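Local structure of cytosolic IMP-GMP specific 5'-nucleotidase (Legionella pneumophila subsp. pneumophila, 4OHF) at residues K83-G88 with G413-Y418; G88-S93 with I112-G117; F257-P262 with G277-G282. The protein probably hydrolyses the 5'-phosphate of nucleoside monophosphates such as IMP and GMP, as a magnesium-dependent cytosolic nucleotidase of the HAD superfamily. All blocks are in the same frame, centred on the assembly; numbering follows the deposited sequence.

Interaction 1: K83-G88 with G413-Y418; sequences KLSRYG and GAEESY. With 5GP (guanosine-5'-monophosphate), chain E.
L84 and R86 reach the backbone of E416-Y418 through two hydrogen bonds that give S85 and S417 a single beta bridge. Y418 N donates to L84 O (2.7 Å), and R86 N donates to E416 O (2.9 Å). The chains then part: S85-G88 is a type I turn closed by G88 N to S85 O. Within it S85 OG, between its own N and carbonyl carbon (chi1 71°), accepts from Y87 N in an ST turn and also bonds A89 N.

The charged pair lies beyond the bridge. R86 and E416 run side by side, pointing the same way, and E416 OE2 sits in the guanidinium plane, 3.3 Å from R86 NE in a salt bridge. NE comes from above the carboxylate plane, the two planes being 62° apart; a second bond from NH2 to OE2 is weak. This leaves R86 NH1 to face GMP, 3.0 Å from O6 and in a weak bond to N7. The Y87 ring comes to 3.6 Å of N7 through CE2, and R86 CD lies over one face of that ring. Arginine suits the place by serving a carboxylate and a purine at once.

Apolar contact is slight: L84 CB meets Y418 CB at 3.7 Å.

GMP also bonds R86 of the second subunit, so this is an interface site, consistent with an allosteric effector pocket. K83, at the end of strand 80-84, sends NZ to the carbonyls of W406, R408 and R411, while S417 OG bonds V409 O and caps the start of helix 418-426 through A420 N.

Interaction 2: G88-S93 with I112-G117; sequences GAIRLS and IYVDLG
I90, G88 and I112 have the most surface buried where the chain leaving the GMP-binding turn passes the loop after helix 102-109. I90 N donates to I112 O over 2.7 Å. Its side chain continues on the same flank: CG1 is anti to the carbonyl carbon (chi1 -62°), and the CD1 beyond it meets V114 CG1 at 3.6 Å, the two side chains crossing at about a right angle. Branched aliphatic residues suit this buried corner, where I90 also packs on Q105 and Y109 of helix 102-109.

G88 supplies the second backbone bond, V114 N to G88 O (3.1 Å), and the two bonds flank a lone beta bridge between A89 and Y113. This is a brief beta pairing beside the five-stranded antiparallel sheet, just before the classic bulge in which R91 and L92 both face K83. Glycine fits at G88 because its phi is positive (84°), and at its backbone angles a CB would press on the carbonyl O of the residue before.

I112 returns the contact from the other segment. Its CG1 is anti to the backbone N (chi1 -170°), and CD1 comes 3.5 Å from I90 O, while CG2 sits over the centre of the Y113 ring. That ring brings CD2 to 4.0 Å of A89 CB, and Y113 packs further on R10 of the second subunit.

Interaction 3: F257-P262 with G277-G282; sequences FLSVNP and GVYQGG
F257-V260 and G277-G281 form an antiparallel strand pair that extends the parallel, Rossmann-like sheet of the HAD fold at one end. Strand 277-281 runs parallel to strand 240-243 on one side, and strands 257-260 and 267-269 follow on the other as antiparallel additions. The strand directions make 140°, a marked twist with the axes 4.5 Å apart at closest approach.

Register rests on L258 and Q280, a hydrogen-bonded pair: L258 N donates to Q280 O at 3.0 Å and Q280 N to L258 O at 2.9 Å. Farther along, V260 N reaches V278 O at 3.1 Å.

L258 and Q280 share one face and lie side by side, pointing the same way, with L258 CD1 at 4.0 Å from Q280 NE2. This face meets a third subunit: L258 packs on L258 of that subunit, and Q280 packs on the same leucine while its OE1 bonds N269 there. V278 holds CG1 anti to the backbone N (chi1 -175°), and this methyl comes to 3.8 Å of V260 CB; beta-branched valines suit extended chains that pack closely. Both valines touch Y213 of helix 213-224.

The G282 backbone passes over one face of the F257 ring, modelled too close to be relied on; glycine suits G282 through its positive phi (91°). F257 CD1 also touches Y279 CB, and the two rings stand obliquely. On the opposite sheet face from L258, S259 and Y279 form a non-hydrogen-bonded pair, the tyrosine OH bonding V275 N. A water sits above one Y279 ring face, offset toward the rim, donates to V278 O at 2.9 Å, and bonds S259 OG at 3.2 Å.

Overall arrangement
From the N terminus, strand 80-84 opens interaction 1 and passes directly, through the shared G88, into interaction 2. That contact closes a short loop holding the rest of strand 90-95, strand 98-99 and helix 102-109, so residues 112-117 lie back beside the five-stranded sheet. Interaction 3 follows in series, closing a loop with strand 267-269 at the far end of the HAD sheet, its centre about 43 Å from that of interaction 2. Only the return of 413-418, after the long helices 338-367 and 374-399, closes interaction 1, enclosing both others. Interactions 1 and 2 touch and both meet the second subunit; interaction 3 lies across the chain's centre and meets the third.

Interaction 1: K83-G88 with G413-Y418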
loop_
_atom_site.group_PDB
_atom_site.type_symbol
_atom_site.label_atom_id
_atom_site.label_comp_id
_atom_site.label_asym_id
_atom_site.label_seq_id
_atom_site.Cartn_x
_atom_site.Cartn_y
_atom_site.Cartn_z
ATOM N N LYS B 83 -9.058 -2.683 -24.502
ATOM C CA LYS B 83 -7.963 -2.229 -25.366
ATOM C C LYS B 83 -7.637 -0.844 -24.771
ATOM O O LYS B 83 -8.418 0.100 -24.920
ATOM C CB LYS B 83 -8.462 -2.039 -26.804
ATOM C CG LYS B 83 -7.489 -2.412 -27.940
ATOM C CD LYS B 83 -6.191 -1.632 -27.943
ATOM C CE LYS B 83 -5.330 -1.992 -29.145
ATOM N NZ LYS B 83 -5.961 -1.611 -30.437
ATOM N N LEU B 84 -6.500 -0.719 -24.102
ATOM C CA LEU B 84 -6.133 0.548 -23.477
ATOM C C LEU B 84 -5.062 1.351 -24.204
ATOM O O LEU B 84 -4.279 0.813 -24.975
ATOM C CB LEU B 84 -5.668 0.294 -22.045
ATOM C CG LEU B 84 -6.685 0.186 -20.908
ATOM C CD1 LEU B 84 -7.997 -0.410 -21.374
ATOM C CD2 LEU B 84 -6.066 -0.648 -19.815
ATOM N N SER B 85 -5.037 2.652 -23.942
ATOM C CA SER B 85 -4.051 3.549 -24.534
ATOM C C SER B 85 -2.915 3.521 -23.548
ATOM O O SER B 85 -3.063 2.961 -22.464
ATOM C CB SER B 85 -4.588 4.970 -24.607
ATOM O OG SER B 85 -4.654 5.535 -23.303
ATOM N N ARG B 86 -1.791 4.138 -23.893
ATOM C CA ARG B 86 -0.647 4.125 -22.986
ATOM C C ARG B 86 -0.951 4.711 -21.611
ATOM O O ARG B 86 -0.287 4.374 -20.644
ATOM C CB ARG B 86 0.558 4.852 -23.596
ATOM C CG ARG B 86 0.419 6.352 -23.738
ATOM C CD ARG B 86 1.733 7.048 -23.340
ATOM N NE ARG B 86 2.891 6.607 -24.124
ATOM C CZ ARG B 86 3.991 6.060 -23.598
ATOM N NH1 ARG B 86 4.083 5.887 -22.281
ATOM N NH2 ARG B 86 4.998 5.679 -24.381
ATOM N N TYR B 87 -1.950 5.580 -21.512
ATOM C CA TYR B 87 -2.287 6.164 -20.219
ATOM C C TYR B 87 -3.500 5.505 -19.598
ATOM O O TYR B 87 -4.076 6.019 -18.645
ATOM C CB TYR B 87 -2.513 7.675 -20.355
ATOM C CG TYR B 87 -1.245 8.419 -20.708
ATOM C CD1 TYR B 87 -1.222 9.360 -21.739
ATOM C CD2 TYR B 87 -0.051 8.136 -20.042
ATOM C CE1 TYR B 87 -0.048 9.989 -22.103
ATOM C CE2 TYR B 87 1.127 8.758 -20.399
ATOM C CZ TYR B 87 1.123 9.681 -21.434
ATOM O OH TYR B 87 2.307 10.257 -21.818
ATOM N N GLY B 88 -3.891 4.360 -20.140
ATOM C CA GLY B 88 -5.031 3.650 -19.599
ATOM C C GLY B 88 -6.385 4.107 -20.104
ATOM O O GLY B 88 -7.388 3.823 -19.465
ATOM N N GLY B 413 -6.024 3.809 -31.148
ATOM C CA GLY B 413 -6.610 4.986 -31.745
ATOM C C GLY B 413 -5.475 5.633 -32.507
ATOM O O GLY B 413 -4.787 4.974 -33.310
ATOM N N ALA B 414 -5.266 6.920 -32.265
ATOM C CA ALA B 414 -4.181 7.625 -32.920
ATOM C C ALA B 414 -2.948 7.560 -32.024
ATOM O O ALA B 414 -1.841 7.826 -32.466
ATOM C CB ALA B 414 -4.572 9.050 -33.169
ATOM N N GLU B 415 -3.143 7.208 -30.757
ATOM C CA GLU B 415 -2.026 7.110 -29.827
ATOM C C GLU B 415 -1.571 5.688 -29.613
ATOM O O GLU B 415 -2.128 4.731 -30.163
ATOM C CB GLU B 415 -2.360 7.725 -28.465
ATOM C CG GLU B 415 -3.834 7.880 -28.186
ATOM C CD GLU B 415 -4.104 8.506 -26.830
ATOM O OE1 GLU B 415 -3.434 9.512 -26.488
ATOM O OE2 GLU B 415 -4.997 7.995 -26.114
ATOM N N GLU B 416 -0.547 5.557 -28.790
ATOM C CA GLU B 416 0.000 4.255 -28.506
ATOM C C GLU B 416 -0.906 3.419 -27.607
ATOM O O GLU B 416 -1.646 3.941 -26.775
ATOM C CB GLU B 416 1.375 4.422 -27.870
ATOM C CG GLU B 416 2.235 5.404 -28.611
ATOM C CD GLU B 416 3.545 5.617 -27.923
ATOM O OE1 GLU B 416 4.409 4.716 -28.009
ATOM O OE2 GLU B 416 3.700 6.678 -27.279
ATOM N N SER B 417 -0.853 2.110 -27.806
ATOM C CA SER B 417 -1.638 1.209 -27.000
ATOM C C SER B 417 -0.879 1.038 -25.692
ATOM O O SER B 417 0.322 1.329 -25.607
ATOM C CB SER B 417 -1.795 -0.142 -27.707
ATOM O OG SER B 417 -0.543 -0.764 -27.893
ATOM N N TYR B 418 -1.590 0.602 -24.665
ATOM C CA TYR B 418 -0.979 0.384 -23.373
ATOM C C TYR B 418 0.167 -0.619 -23.557
ATOM O O TYR B 418 1.205 -0.508 -22.901
ATOM C CB TYR B 418 -2.038 -0.143 -22.385
ATOM C CG TYR B 418 -1.487 -0.538 -21.030
ATOM C CD1 TYR B 418 -0.915 0.413 -20.182
ATOM C CD2 TYR B 418 -1.456 -1.870 -20.639
ATOM C CE1 TYR B 418 -0.318 0.043 -18.990
ATOM C CE2 TYR B 418 -0.861 -2.256 -19.457
ATOM C CZ TYR B 418 -0.290 -1.298 -18.634
ATOM O OH TYR B 418 0.323 -1.694 -17.468
HETATM P P 5GP E . 3.478 7.177 -11.402
HETATM O O1P 5GP E . 4.448 6.733 -10.358
HETATM O O2P 5GP E . 4.179 7.740 -12.618
HETATM O O3P 5GP E . 2.475 8.196 -10.871
HETATM O "O5'" 5GP E . 2.568 5.926 -11.844
HETATM C "C5'" 5GP E . 3.145 4.742 -12.400
HETATM C "C4'" 5GP E . 2.482 4.374 -13.725
HETATM O "O4'" 5GP E . 2.479 5.372 -14.751
HETATM C "C3'" 5GP E . 3.038 3.126 -14.443
HETATM O "O3'" 5GP E . 2.925 1.888 -13.671
HETATM C "C2'" 5GP E . 2.206 3.157 -15.708
HETATM O "O2'" 5GP E . 0.997 2.329 -15.531
HETATM C "C1'" 5GP E . 1.925 4.676 -15.920
HETATM N N9 5GP E . 2.556 5.236 -17.197
HETATM C C8 5GP E . 2.067 5.212 -18.451
HETATM N N7 5GP E . 2.919 5.817 -19.327
HETATM C C5 5GP E . 3.981 6.238 -18.587
HETATM C C6 5GP E . 5.190 6.927 -18.870
HETATM O O6 5GP E . 5.444 7.276 -20.048
HETATM N N1 5GP E . 6.075 7.204 -17.839
HETATM C C2 5GP E . 5.822 6.835 -16.560
HETATM N N2 5GP E . 6.706 7.122 -15.574
HETATM N N3 5GP E . 4.649 6.159 -16.250
HETATM C C4 5GP E . 3.740 5.867 -17.245
HETATM O O HOH W 1 -6.772 0.816 -31.754
#

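Interaction 2: G88-S93 with I112-G117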
loop_
_atom_site.group_PDB
_atom_site.type_symbol
_atom_site.label_atom_id
_atom_site.label_comp_id
_atom_site.label_asym_id
_atom_site.label_seq_id
_atom_site.Cartn_x
_atom_site.Cartn_y
_atom_site.Cartn_z
ATOM N N GLY B 88 -3.891 4.360 -20.140
ATOM C CA GLY B 88 -5.031 3.650 -19.599
ATOM C C GLY B 88 -6.385 4.107 -20.104
ATOM O O GLY B 88 -7.388 3.823 -19.465
ATOM N N ALA B 89 -6.428 4.811 -21.231
ATOM C CA ALA B 89 -7.705 5.252 -21.781
ATOM C C ALA B 89 -8.352 4.091 -22.528
ATOM O O ALA B 89 -7.694 3.395 -23.304
ATOM C CB ALA B 89 -7.500 6.428 -22.719
ATOM N N ILE B 90 -9.642 3.877 -22.291
ATOM C CA ILE B 90 -10.351 2.799 -22.955
ATOM C C ILE B 90 -10.646 3.154 -24.405
ATOM O O ILE B 90 -11.516 3.970 -24.695
ATOM C CB ILE B 90 -11.671 2.466 -22.235
ATOM C CG1 ILE B 90 -11.374 1.987 -20.818
ATOM C CG2 ILE B 90 -12.428 1.383 -23.003
ATOM C CD1 ILE B 90 -12.594 1.593 -20.041
ATOM N N ARG B 91 -9.897 2.536 -25.310
ATOM C CA ARG B 91 -10.068 2.741 -26.735
ATOM C C ARG B 91 -11.304 1.947 -27.153
ATOM O O ARG B 91 -12.164 2.438 -27.889
ATOM C CB ARG B 91 -8.824 2.244 -27.477
ATOM C CG ARG B 91 -9.026 1.993 -28.963
ATOM C CD ARG B 91 -9.461 3.241 -29.694
ATOM N NE ARG B 91 -9.713 2.968 -31.103
ATOM C CZ ARG B 91 -10.100 3.884 -31.982
ATOM N NH1 ARG B 91 -10.282 5.142 -31.602
ATOM N NH2 ARG B 91 -10.310 3.536 -33.241
ATOM N N LEU B 92 -11.381 0.705 -26.693
ATOM C CA LEU B 92 -12.541 -0.120 -26.989
ATOM C C LEU B 92 -12.670 -1.286 -26.016
ATOM O O LEU B 92 -11.690 -1.721 -25.419
ATOM C CB LEU B 92 -12.523 -0.581 -28.451
ATOM C CG LEU B 92 -11.339 -1.309 -29.062
ATOM C CD1 LEU B 92 -11.310 -2.715 -28.527
ATOM C CD2 LEU B 92 -11.491 -1.333 -30.578
ATOM N N SER B 93 -13.896 -1.758 -25.833
ATOM C CA SER B 93 -14.150 -2.840 -24.899
ATOM C C SER B 93 -15.228 -3.830 -25.326
ATOM O O SER B 93 -16.103 -3.521 -26.136
ATOM C CB SER B 93 -14.517 -2.257 -23.531
ATOM O OG SER B 93 -15.657 -1.419 -23.627
ATOM N N ILE B 112 -12.912 7.445 -18.600
ATOM C CA ILE B 112 -12.346 6.887 -19.817
ATOM C C ILE B 112 -11.059 6.156 -19.426
ATOM O O ILE B 112 -10.585 5.274 -20.147
ATOM C CB ILE B 112 -12.031 7.991 -20.861
ATOM C CG1 ILE B 112 -11.667 7.357 -22.211
ATOM C CG2 ILE B 112 -10.881 8.869 -20.371
ATOM C CD1 ILE B 112 -12.812 6.616 -22.883
ATOM N N TYR B 113 -10.515 6.523 -18.264
ATOM C CA TYR B 113 -9.282 5.926 -17.756
ATOM C C TYR B 113 -9.559 4.853 -16.701
ATOM O O TYR B 113 -10.512 4.959 -15.936
ATOM C CB TYR B 113 -8.373 7.000 -17.141
ATOM C CG TYR B 113 -8.072 8.190 -18.032
ATOM C CD1 TYR B 113 -8.668 9.427 -17.796
ATOM C CD2 TYR B 113 -7.168 8.089 -19.097
ATOM C CE1 TYR B 113 -8.373 10.535 -18.589
ATOM C CE2 TYR B 113 -6.868 9.191 -19.896
ATOM C CZ TYR B 113 -7.476 10.411 -19.634
ATOM O OH TYR B 113 -7.182 11.510 -20.410
ATOM N N VAL B 114 -8.710 3.828 -16.662
ATOM C CA VAL B 114 -8.851 2.736 -15.698
ATOM C C VAL B 114 -7.563 2.650 -14.896
ATOM O O VAL B 114 -6.482 2.929 -15.418
ATOM C CB VAL B 114 -9.100 1.368 -16.399
ATOM C CG1 VAL B 114 -10.350 1.441 -17.258
ATOM C CG2 VAL B 114 -7.909 0.990 -17.252
ATOM N N ASP B 115 -7.671 2.264 -13.632
ATOM C CA ASP B 115 -6.492 2.164 -12.783
ATOM C C ASP B 115 -5.969 0.739 -12.779
ATOM O O ASP B 115 -6.555 -0.129 -12.132
ATOM C CB ASP B 115 -6.838 2.574 -11.355
ATOM C CG ASP B 115 -5.611 2.898 -10.526
ATOM O OD1 ASP B 115 -4.562 2.246 -10.713
ATOM O OD2 ASP B 115 -5.705 3.804 -9.674
ATOM N N LEU B 116 -4.869 0.501 -13.493
ATOM C CA LEU B 116 -4.285 -0.839 -13.564
ATOM C C LEU B 116 -3.785 -1.248 -12.193
ATOM O O LEU B 116 -3.588 -2.427 -11.920
ATOM C CB LEU B 116 -3.127 -0.896 -14.575
ATOM C CG LEU B 116 -3.407 -0.726 -16.083
ATOM C CD1 LEU B 116 -4.428 -1.746 -16.547
ATOM C CD2 LEU B 116 -3.912 0.688 -16.358
ATOM N N GLY B 117 -3.580 -0.255 -11.332
ATOM C CA GLY B 117 -3.126 -0.526 -9.979
ATOM C C GLY B 117 -4.157 -1.375 -9.254
ATOM O O GLY B 117 -3.812 -2.221 -8.426
#

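Interaction 3: F257-P262 with G277-G282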
loop_
_atom_site.group_PDB
_atom_site.type_symbol
_atom_site.label_atom_id
_atom_site.label_comp_id
_atom_site.label_asym_id
_atom_site.label_seq_id
_atom_site.Cartn_x
_atom_site.Cartn_y
_atom_site.Cartn_z
ATOM N N PHE B 257 21.210 -20.587 -6.274
ATOM C CA PHE B 257 21.592 -21.362 -7.439
ATOM C C PHE B 257 21.794 -22.812 -7.011
ATOM O O PHE B 257 22.084 -23.103 -5.849
ATOM C CB PHE B 257 22.917 -20.857 -8.011
ATOM C CG PHE B 257 22.780 -19.711 -8.972
ATOM C CD1 PHE B 257 22.303 -19.922 -10.266
ATOM C CD2 PHE B 257 23.153 -18.427 -8.596
ATOM C CE1 PHE B 257 22.207 -18.878 -11.170
ATOM C CE2 PHE B 257 23.058 -17.370 -9.500
ATOM C CZ PHE B 257 22.583 -17.600 -10.791
ATOM N N LEU B 258 21.633 -23.718 -7.963
ATOM C CA LEU B 258 21.833 -25.139 -7.733
ATOM C C LEU B 258 22.669 -25.600 -8.915
ATOM O O LEU B 258 22.385 -25.264 -10.057
ATOM C CB LEU B 258 20.491 -25.879 -7.689
ATOM C CG LEU B 258 19.674 -25.661 -6.406
ATOM C CD1 LEU B 258 18.324 -26.344 -6.501
ATOM C CD2 LEU B 258 20.453 -26.221 -5.231
ATOM N N SER B 259 23.728 -26.343 -8.645
ATOM C CA SER B 259 24.580 -26.806 -9.726
ATOM C C SER B 259 24.005 -28.083 -10.318
ATOM O O SER B 259 23.681 -29.017 -9.585
ATOM C CB SER B 259 25.990 -27.049 -9.205
ATOM O OG SER B 259 26.844 -27.409 -10.268
ATOM N N VAL B 260 23.867 -28.124 -11.639
ATOM C CA VAL B 260 23.308 -29.299 -12.285
ATOM C C VAL B 260 24.358 -30.146 -12.969
ATOM O O VAL B 260 25.176 -29.632 -13.737
ATOM C CB VAL B 260 22.246 -28.924 -13.349
ATOM C CG1 VAL B 260 21.527 -30.175 -13.830
ATOM C CG2 VAL B 260 21.259 -27.935 -12.783
ATOM N N ASN B 261 24.337 -31.443 -12.673
ATOM C CA ASN B 261 25.245 -32.394 -13.296
ATOM C C ASN B 261 24.652 -32.559 -14.697
ATOM O O ASN B 261 23.548 -33.083 -14.848
ATOM C CB ASN B 261 25.205 -33.717 -12.533
ATOM C CG ASN B 261 26.166 -34.748 -13.091
ATOM O OD1 ASN B 261 26.021 -35.213 -14.228
ATOM N ND2 ASN B 261 27.155 -35.115 -12.290
ATOM N N PRO B 262 25.375 -32.104 -15.734
ATOM C CA PRO B 262 24.931 -32.179 -17.132
ATOM C C PRO B 262 24.585 -33.567 -17.660
ATOM O O PRO B 262 23.799 -33.694 -18.608
ATOM C CB PRO B 262 26.078 -31.518 -17.891
ATOM C CG PRO B 262 27.261 -31.831 -17.046
ATOM C CD PRO B 262 26.755 -31.595 -15.655
ATOM N N GLY B 277 28.688 -23.469 -16.842
ATOM C CA GLY B 277 28.050 -24.767 -16.713
ATOM C C GLY B 277 26.540 -24.641 -16.654
ATOM O O GLY B 277 25.980 -23.593 -16.979
ATOM N N VAL B 278 25.880 -25.713 -16.229
ATOM C CA VAL B 278 24.431 -25.727 -16.134
ATOM C C VAL B 278 24.009 -25.505 -14.685
ATOM O O VAL B 278 24.680 -25.977 -13.775
ATOM C CB VAL B 278 23.876 -27.065 -16.625
ATOM C CG1 VAL B 278 22.359 -27.014 -16.639
ATOM C CG2 VAL B 278 24.428 -27.373 -18.005
ATOM N N TYR B 279 22.908 -24.780 -14.483
ATOM C CA TYR B 279 22.392 -24.501 -13.152
ATOM C C TYR B 279 20.863 -24.487 -13.130
ATOM O O TYR B 279 20.203 -24.581 -14.173
ATOM C CB TYR B 279 22.889 -23.138 -12.640
ATOM C CG TYR B 279 24.372 -23.056 -12.345
ATOM C CD1 TYR B 279 25.299 -22.808 -13.367
ATOM C CD2 TYR B 279 24.855 -23.243 -11.047
ATOM C CE1 TYR B 279 26.668 -22.745 -13.103
ATOM C CE2 TYR B 279 26.222 -23.188 -10.769
ATOM C CZ TYR B 279 27.127 -22.936 -11.802
ATOM O OH TYR B 279 28.484 -22.857 -11.535
ATOM N N GLN B 280 20.310 -24.373 -11.922
ATOM C CA GLN B 280 18.865 -24.299 -11.726
ATOM C C GLN B 280 18.611 -23.158 -10.738
ATOM O O GLN B 280 19.409 -22.952 -9.820
ATOM C CB GLN B 280 18.326 -25.622 -11.166
ATOM C CG GLN B 280 16.831 -25.598 -10.903
ATOM C CD GLN B 280 16.259 -26.968 -10.630
ATOM O OE1 GLN B 280 16.248 -27.824 -11.510
ATOM N NE2 GLN B 280 15.775 -27.181 -9.414
ATOM N N GLY B 281 17.519 -22.417 -10.937
ATOM C CA GLY B 281 17.201 -21.298 -10.057
ATOM C C GLY B 281 18.162 -20.117 -10.168
ATOM O O GLY B 281 18.482 -19.657 -11.275
ATOM N N GLY B 282 18.626 -19.619 -9.023
ATOM C CA GLY B 282 19.562 -18.503 -9.024
ATOM C C GLY B 282 18.923 -17.122 -8.948
ATOM O O GLY B 282 17.696 -16.969 -8.848
HETATM O O HOH W 2 27.470 -26.159 -13.141
#